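Local coordinates for protein denovo NTF2 (Synthetic construct, PDB 6W40) that is a de novo designed NTF2-like protein, probably made to test the design of diverse pocket structures, with no known natural function, at residues F27-F37 / R48-L58. Sequence-based numbering, arbitrary orientation.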
loop_
_atom_site.group_PDB
_atom_site.type_symbol
_atom_site.label_atom_id
_atom_site.label_comp_id
_atom_site.label_asym_id
_atom_site.label_seq_id
_atom_site.Cartn_x
_atom_site.Cartn_y
_atom_site.Cartn_z
ATOM N N PHE A 27 3.406 -13.635 0.127
ATOM C CA PHE A 27 2.060 -13.942 0.592
ATOM C C PHE A 27 2.043 -15.124 1.552
ATOM O O PHE A 27 1.135 -15.219 2.384
ATOM C CB PHE A 27 1.146 -14.220 -0.604
ATOM C CG PHE A 27 -0.286 -14.477 -0.233
ATOM C CD1 PHE A 27 -1.157 -13.423 -0.022
ATOM C CD2 PHE A 27 -0.764 -15.772 -0.103
ATOM C CE1 PHE A 27 -2.477 -13.651 0.319
ATOM C CE2 PHE A 27 -2.084 -16.008 0.239
ATOM C CZ PHE A 27 -2.940 -14.945 0.450
ATOM N N HIS A 28 3.035 -16.015 1.461
ATOM C CA HIS A 28 3.053 -17.200 2.310
ATOM C C HIS A 28 3.366 -16.844 3.757
ATOM O O HIS A 28 2.812 -17.448 4.684
ATOM C CB HIS A 28 4.072 -18.207 1.776
ATOM C CG HIS A 28 4.108 -19.498 2.537
ATOM N ND1 HIS A 28 4.812 -19.653 3.711
ATOM C CD2 HIS A 28 3.539 -20.701 2.280
ATOM C CE1 HIS A 28 4.671 -20.893 4.149
ATOM N NE2 HIS A 28 3.902 -21.548 3.298
ATOM N N GLU A 29 4.244 -15.863 3.973
ATOM C CA GLU A 29 4.648 -15.507 5.327
ATOM C C GLU A 29 3.598 -14.684 6.060
ATOM O O GLU A 29 3.661 -14.581 7.290
ATOM C CB GLU A 29 5.976 -14.742 5.297
ATOM C CG GLU A 29 5.878 -13.330 4.741
ATOM C CD GLU A 29 7.237 -12.698 4.501
ATOM O OE1 GLU A 29 8.221 -13.448 4.326
ATOM O OE2 GLU A 29 7.323 -11.451 4.491
ATOM N N MET A 30 2.638 -14.102 5.344
ATOM C CA MET A 30 1.588 -13.300 5.956
ATOM C C MET A 30 0.234 -13.993 5.958
ATOM O O MET A 30 -0.724 -13.447 6.514
ATOM C CB MET A 30 1.466 -11.951 5.241
ATOM C CG MET A 30 2.741 -11.133 5.226
ATOM S SD MET A 30 2.579 -9.730 4.113
ATOM C CE MET A 30 2.035 -10.567 2.626
ATOM N N ALA A 31 0.127 -15.175 5.360
ATOM C CA ALA A 31 -1.140 -15.886 5.280
ATOM C C ALA A 31 -1.372 -16.704 6.545
ATOM O O ALA A 31 -0.466 -17.396 7.024
ATOM C CB ALA A 31 -1.168 -16.794 4.051
ATOM N N ASP A 32 -2.586 -16.613 7.085
ATOM C CA ASP A 32 -2.991 -17.478 8.179
ATOM C C ASP A 32 -2.929 -18.935 7.723
ATOM O O ASP A 32 -3.204 -19.239 6.558
ATOM C CB ASP A 32 -4.405 -17.116 8.641
ATOM C CG ASP A 32 -4.875 -17.941 9.830
ATOM O OD1 ASP A 32 -5.148 -19.147 9.661
ATOM O OD2 ASP A 32 -4.973 -17.379 10.941
ATOM N N PRO A 33 -2.543 -19.854 8.612
ATOM C CA PRO A 33 -2.539 -21.280 8.238
ATOM C C PRO A 33 -3.869 -21.770 7.688
ATOM O O PRO A 33 -3.892 -22.689 6.859
ATOM C CB PRO A 33 -2.183 -21.978 9.557
ATOM C CG PRO A 33 -1.388 -20.964 10.310
ATOM C CD PRO A 33 -1.977 -19.628 9.953
ATOM N N ASP A 34 -4.978 -21.177 8.121
ATOM C CA ASP A 34 -6.313 -21.526 7.649
ATOM C C ASP A 34 -6.899 -20.419 6.780
ATOM O O ASP A 34 -8.089 -20.110 6.859
ATOM C CB ASP A 34 -7.237 -21.822 8.826
ATOM C CG ASP A 34 -6.738 -22.964 9.688
ATOM O OD1 ASP A 34 -6.267 -23.974 9.125
ATOM O OD2 ASP A 34 -6.817 -22.853 10.928
ATOM N N VAL A 35 -6.063 -19.806 5.939
ATOM C CA VAL A 35 -6.523 -18.728 5.074
ATOM C C VAL A 35 -7.511 -19.275 4.050
ATOM O O VAL A 35 -7.344 -20.384 3.523
ATOM C CB VAL A 35 -5.326 -18.042 4.393
ATOM C CG1 VAL A 35 -4.516 -19.047 3.582
ATOM C CG2 VAL A 35 -5.789 -16.887 3.516
ATOM N N LYS A 36 -8.563 -18.506 3.782
ATOM C CA LYS A 36 -9.542 -18.845 2.761
ATOM C C LYS A 36 -9.320 -17.994 1.519
ATOM O O LYS A 36 -8.888 -16.842 1.601
ATOM C CB LYS A 36 -10.971 -18.649 3.270
ATOM C CG LYS A 36 -11.458 -19.742 4.196
ATOM C CD LYS A 36 -12.938 -19.585 4.491
ATOM C CE LYS A 36 -13.477 -20.799 5.220
ATOM N NZ LYS A 36 -13.261 -22.043 4.431
ATOM N N PHE A 37 -9.634 -18.573 0.362
ATOM C CA PHE A 37 -9.418 -17.920 -0.923
ATOM C C PHE A 37 -10.557 -18.301 -1.852
ATOM O O PHE A 37 -10.786 -19.489 -2.096
ATOM C CB PHE A 37 -8.074 -18.335 -1.528
ATOM C CG PHE A 37 -7.693 -17.564 -2.759
ATOM C CD1 PHE A 37 -8.097 -16.250 -2.928
ATOM C CD2 PHE A 37 -6.927 -18.157 -3.749
ATOM C CE1 PHE A 37 -7.741 -15.542 -4.061
ATOM C CE2 PHE A 37 -6.569 -17.455 -4.884
ATOM C CZ PHE A 37 -6.976 -16.145 -5.039
ATOM N N ARG A 48 -10.697 -22.272 -2.106
ATOM C CA ARG A 48 -9.586 -23.028 -1.545
ATOM C C ARG A 48 -9.451 -22.709 -0.064
ATOM O O ARG A 48 -9.837 -21.629 0.392
ATOM C CB ARG A 48 -8.260 -22.715 -2.261
ATOM C CG ARG A 48 -8.380 -22.520 -3.767
ATOM C CD ARG A 48 -8.877 -23.773 -4.478
ATOM N NE ARG A 48 -7.804 -24.704 -4.805
ATOM C CZ ARG A 48 -7.923 -25.687 -5.692
ATOM N NH1 ARG A 48 -9.068 -25.857 -6.342
ATOM N NH2 ARG A 48 -6.899 -26.493 -5.936
ATOM N N HIS A 49 -8.896 -23.662 0.683
ATOM C CA HIS A 49 -8.662 -23.499 2.111
ATOM C C HIS A 49 -7.312 -24.099 2.478
ATOM O O HIS A 49 -6.879 -25.098 1.894
ATOM C CB HIS A 49 -9.770 -24.152 2.944
ATOM C CG HIS A 49 -9.655 -23.884 4.412
ATOM N ND1 HIS A 49 -10.346 -22.869 5.038
ATOM C CD2 HIS A 49 -8.923 -24.491 5.375
ATOM C CE1 HIS A 49 -10.050 -22.869 6.327
ATOM N NE2 HIS A 49 -9.189 -23.843 6.557
ATOM N N GLY A 50 -6.657 -23.483 3.462
ATOM C CA GLY A 50 -5.326 -23.896 3.864
ATOM C C GLY A 50 -4.252 -23.064 3.189
ATOM O O GLY A 50 -4.418 -22.661 2.034
ATOM N N ARG A 51 -3.142 -22.800 3.886
ATOM C CA ARG A 51 -2.134 -21.892 3.341
ATOM C C ARG A 51 -1.520 -22.442 2.059
ATOM O O ARG A 51 -1.246 -21.684 1.123
ATOM C CB ARG A 51 -1.045 -21.621 4.379
ATOM C CG ARG A 51 -0.185 -20.408 4.059
ATOM C CD ARG A 51 1.143 -20.440 4.809
ATOM N NE ARG A 51 0.976 -20.535 6.258
ATOM C CZ ARG A 51 1.940 -20.269 7.135
ATOM N NH1 ARG A 51 3.134 -19.883 6.707
ATOM N NH2 ARG A 51 1.710 -20.379 8.438
ATOM N N GLU A 52 -1.301 -23.759 1.995
ATOM C CA GLU A 52 -0.644 -24.341 0.829
ATOM C C GLU A 52 -1.576 -24.407 -0.375
ATOM O O GLU A 52 -1.146 -24.156 -1.506
ATOM C CB GLU A 52 -0.104 -25.732 1.168
ATOM C CG GLU A 52 0.884 -25.747 2.326
ATOM C CD GLU A 52 2.099 -24.872 2.077
ATOM O OE1 GLU A 52 2.481 -24.693 0.901
ATOM O OE2 GLU A 52 2.673 -24.360 3.061
ATOM N N GLU A 53 -2.850 -24.744 -0.156
ATOM C CA GLU A 53 -3.811 -24.747 -1.253
ATOM C C GLU A 53 -4.019 -23.344 -1.810
ATOM O O GLU A 53 -4.168 -23.163 -3.024
ATOM C CB GLU A 53 -5.143 -25.333 -0.785
ATOM C CG GLU A 53 -5.187 -26.849 -0.710
ATOM C CD GLU A 53 -5.580 -27.488 -2.029
ATOM O OE1 GLU A 53 -5.041 -27.081 -3.080
ATOM O OE2 GLU A 53 -6.438 -28.395 -2.016
ATOM N N VAL A 54 -4.033 -22.337 -0.934
ATOM C CA VAL A 54 -4.299 -20.971 -1.369
ATOM C C VAL A 54 -3.115 -20.418 -2.154
ATOM O O VAL A 54 -3.284 -19.826 -3.227
ATOM C CB VAL A 54 -4.640 -20.083 -0.158
ATOM C CG1 VAL A 54 -4.610 -18.615 -0.545
ATOM C CG2 VAL A 54 -6.002 -20.462 0.405
ATOM N N VAL A 55 -1.899 -20.604 -1.631
ATOM C CA VAL A 55 -0.716 -20.048 -2.284
ATOM C C VAL A 55 -0.544 -20.641 -3.677
ATOM O O VAL A 55 -0.262 -19.920 -4.642
ATOM C CB VAL A 55 0.531 -20.272 -1.409
ATOM C CG1 VAL A 55 1.799 -20.010 -2.206
ATOM C CG2 VAL A 55 0.482 -19.368 -0.185
ATOM N N GLU A 56 -0.726 -21.957 -3.811
ATOM C CA GLU A 56 -0.600 -22.587 -5.121
ATOM C C GLU A 56 -1.648 -22.057 -6.092
ATOM O O GLU A 56 -1.349 -21.819 -7.270
ATOM C CB GLU A 56 -0.707 -24.105 -4.986
ATOM C CG GLU A 56 -0.863 -24.837 -6.309
ATOM C CD GLU A 56 -0.905 -26.342 -6.143
ATOM O OE1 GLU A 56 0.158 -26.987 -6.262
ATOM O OE2 GLU A 56 -2.001 -26.882 -5.884
ATOM N N GLU A 57 -2.878 -21.855 -5.616
ATOM C CA GLU A 57 -3.930 -21.356 -6.496
ATOM C C GLU A 57 -3.706 -19.892 -6.851
ATOM O O GLU A 57 -3.855 -19.500 -8.015
ATOM C CB GLU A 57 -5.299 -21.545 -5.843
ATOM C CG GLU A 57 -6.466 -21.157 -6.736
ATOM C CD GLU A 57 -6.580 -22.043 -7.962
ATOM O OE1 GLU A 57 -6.238 -23.240 -7.867
ATOM O OE2 GLU A 57 -7.008 -21.541 -9.023
ATOM N N LEU A 58 -3.347 -19.070 -5.863
ATOM C CA LEU A 58 -3.090 -17.659 -6.130
ATOM C C LEU A 58 -1.937 -17.483 -7.109
ATOM O O LEU A 58 -1.982 -16.606 -7.980
ATOM C CB LEU A 58 -2.800 -16.925 -4.820
ATOM C CG LEU A 58 -2.305 -15.482 -4.936
ATOM C CD1 LEU A 58 -3.365 -14.598 -5.572
ATOM C CD2 LEU A 58 -1.894 -14.944 -3.574
#
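In this designed NTF2-like fold, strand 44-49 of the beta hairpin 35-41/44-49 leads through G50 into helix 51-65, and F37 and R48 form the hydrogen-bonded pair near the hairpin's open end, with K36 and H49 the non-hydrogen-bonded pair beyond it. R48 N gives a nearly straight bond to F37 O (2.8 Å), and F37 N returns one to R48 O. Past the K36-H49 pair, G50 N at the helix N-cap position still reaches V35 O, while R51 N makes only a weak bond to P33 O, the last of the backbone links as the helix lifts off. V54 then fills the angle between helix and strand: its CG2 sits 3.5 Å from F37 CB and also packs on V35 CG1, while CG1 reaches F27 CE2. L58, one turn later, lays CD2 over the centre of the F27 ring, 3.7 Å from the centroid, in a CH-pi contact; V55 CG2 meets that ring at its edge. F27 and F37 both also touch V115, so the apolar layer runs on across the sheet to strand 111-119, which pairs with 35-41. Nearer the surface, R51 stretches past A31, its extended first two torsions setting CD over one face of the H28 imidazole; the bend at chi3 (-57°) then turns the guanidinium toward the backbone of 28-31, with A31 O over one face. The same imidazole hydrogen-bonds through its edge: H28 NE2 donates in its ring plane to E52 OE2, 3.1 Å away, from the syn side but tilted 29° out of the carboxylate plane.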